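Local coordinates for hypothetical protein (Pseudomonas aeruginosa, PDB 4F98), which is of unknown function but belongs to the DUF2790 family and folds around a three-stranded antiparallel sheet, with two chains in the assembly, at residues E15-H18 against Y19-L23. Residues are numbered along the deposited sequence; the frame is centred on the assembly and turned at random.
Sequences EEYH and YGMQL. With GOL (glycerol), chain B.
Tyr17 meets both Met21 and Leu23 as the chain doubles back on itself, a compact example of a beta turn bringing apolar side chains together. The selenomethionine methyl of Met21 approaches the ring obliquely, with CE 3.5 Å from Tyr17 CD1, and the same methyl sits near the plane of the His18 ring, at its edge. Met21 runs extended through chi2 and bends only at chi3 (44°), which brings CE back over the start of the turn. Farther along the ring, one branch of Leu23 closes in, its CD1 lying 3.4 Å from Tyr17 CE1.

The fold-back is set by a type II turn from His18 to Met21, closed by Met21 N donating to His18 O at 3.1 Å; Gly20 takes the positive phi (88°) that this turn needs. Gly20 N, within the turn, donates to O2 of a glycerol, probably from the crystallisation liquor, 3.1 Å away. A water joins Tyr17 OH to Met21 O, which accepts from it at 2.6 Å. Beside the turn, His18 NE2 gives Glu16 OE2 a nearly straight bond of 2.7 Å in the plane of the His18 ring, received on the anti lone pair of OE2.

Outward, Phe59 meets the Tyr17 ring edge-to-face, while Trp62 NE1 of the second subunit hydrogen-bonds to Tyr17 OH. The phenol thus combines apolar contacts along its ring with a polar end shared between water and the partner chain, so the residue leading into this surface turn reaches the second subunit.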
loop_
_atom_site.group_PDB
_atom_site.type_symbol
_atom_site.label_atom_id
_atom_site.label_comp_id
_atom_site.label_asym_id
_atom_site.label_seq_id
_atom_site.Cartn_x
_atom_site.Cartn_y
_atom_site.Cartn_z
ATOM N N GLU A 15 4.698 -10.440 12.829
ATOM C CA GLU A 15 5.659 -9.699 13.628
ATOM C C GLU A 15 5.355 -8.220 13.636
ATOM O O GLU A 15 4.600 -7.718 12.820
ATOM C CB GLU A 15 7.084 -10.028 13.235
ATOM C CG GLU A 15 7.516 -9.642 11.908
ATOM C CD GLU A 15 8.884 -10.237 11.560
ATOM O OE1 GLU A 15 9.082 -11.480 11.642
ATOM O OE2 GLU A 15 9.755 -9.441 11.201
ATOM N N GLU A 16 5.941 -7.543 14.605
ATOM C CA GLU A 16 5.770 -6.115 14.774
ATOM C C GLU A 16 6.217 -5.381 13.515
ATOM O O GLU A 16 7.317 -5.615 13.035
ATOM C CB GLU A 16 6.565 -5.660 16.008
ATOM C CG GLU A 16 6.525 -4.161 16.259
ATOM C CD GLU A 16 6.981 -3.745 17.637
ATOM O OE1 GLU A 16 7.075 -4.617 18.516
ATOM O OE2 GLU A 16 7.239 -2.547 17.850
ATOM N N TYR A 17 5.323 -4.527 13.010
ATOM C CA TYR A 17 5.702 -3.719 11.868
ATOM C C TYR A 17 5.235 -2.268 12.119
ATOM O O TYR A 17 4.333 -1.969 12.916
ATOM C CB TYR A 17 5.284 -4.405 10.536
ATOM C CG TYR A 17 5.558 -3.636 9.261
ATOM C CD1 TYR A 17 6.854 -3.313 8.869
ATOM C CD2 TYR A 17 4.520 -3.211 8.468
ATOM C CE1 TYR A 17 7.099 -2.586 7.729
ATOM C CE2 TYR A 17 4.764 -2.491 7.305
ATOM C CZ TYR A 17 6.056 -2.180 6.953
ATOM O OH TYR A 17 6.335 -1.474 5.804
ATOM N N HIS A 18 6.020 -1.368 11.547
ATOM C CA HIS A 18 5.780 0.073 11.658
ATOM C C HIS A 18 5.877 0.666 10.284
ATOM O O HIS A 18 6.878 0.463 9.602
ATOM C CB HIS A 18 6.765 0.726 12.633
ATOM C CG HIS A 18 6.574 0.256 14.026
ATOM N ND1 HIS A 18 5.548 0.712 14.813
ATOM C CD2 HIS A 18 7.215 -0.698 14.741
ATOM C CE1 HIS A 18 5.592 0.089 15.981
ATOM N NE2 HIS A 18 6.584 -0.791 15.953
ATOM N N TYR A 19 4.858 1.427 9.900
ATOM C CA TYR A 19 4.885 2.136 8.627
ATOM C C TYR A 19 6.148 2.978 8.521
ATOM O O TYR A 19 6.485 3.701 9.469
ATOM C CB TYR A 19 3.685 3.075 8.475
ATOM C CG TYR A 19 3.798 3.940 7.230
ATOM C CD1 TYR A 19 3.388 3.463 5.985
ATOM C CD2 TYR A 19 4.359 5.216 7.289
ATOM C CE1 TYR A 19 3.498 4.271 4.827
ATOM C CE2 TYR A 19 4.485 6.020 6.141
ATOM C CZ TYR A 19 4.069 5.531 4.915
ATOM O OH TYR A 19 4.207 6.278 3.788
ATOM N N GLY A 20 6.824 2.891 7.385
ATOM C CA GLY A 20 7.998 3.734 7.131
ATOM C C GLY A 20 9.300 3.157 7.631
ATOM O O GLY A 20 10.372 3.710 7.375
HETATM N N MSE A 21 9.235 2.024 8.315
HETATM C CA MSE A 21 10.444 1.449 8.869
HETATM C C MSE A 21 11.271 0.830 7.752
HETATM O O MSE A 21 10.739 0.177 6.851
HETATM C CB MSE A 21 10.136 0.411 9.926
HETATM C CG MSE A 21 11.385 -0.157 10.566
HETATM SE SE MSE A 21 10.817 -1.250 11.948
HETATM C CE MSE A 21 9.353 -2.195 11.089
ATOM N N GLN A 22 12.580 1.070 7.823
ATOM C CA GLN A 22 13.554 0.437 6.934
ATOM C C GLN A 22 13.586 -1.057 7.283
ATOM O O GLN A 22 13.730 -1.427 8.445
ATOM C CB GLN A 22 14.957 1.039 7.118
ATOM N N LEU A 23 13.355 -1.898 6.285
ATOM C CA LEU A 23 13.454 -3.359 6.438
ATOM C C LEU A 23 14.544 -3.876 5.515
ATOM O O LEU A 23 14.934 -3.204 4.551
ATOM C CB LEU A 23 12.120 -4.047 6.115
ATOM C CG LEU A 23 10.923 -3.717 7.007
ATOM C CD1 LEU A 23 9.681 -4.461 6.519
ATOM C CD2 LEU A 23 11.189 -4.056 8.448
HETATM C C1 GOL B . 6.568 2.003 3.923
HETATM O O1 GOL B . 7.759 1.769 4.657
HETATM C C2 GOL B . 5.664 0.822 4.192
HETATM O O2 GOL B . 5.501 0.772 5.581
HETATM C C3 GOL B . 4.282 0.812 3.540
HETATM O O3 GOL B . 3.394 -0.059 4.232
HETATM O O HOH W 1 8.921 -0.735 5.155
#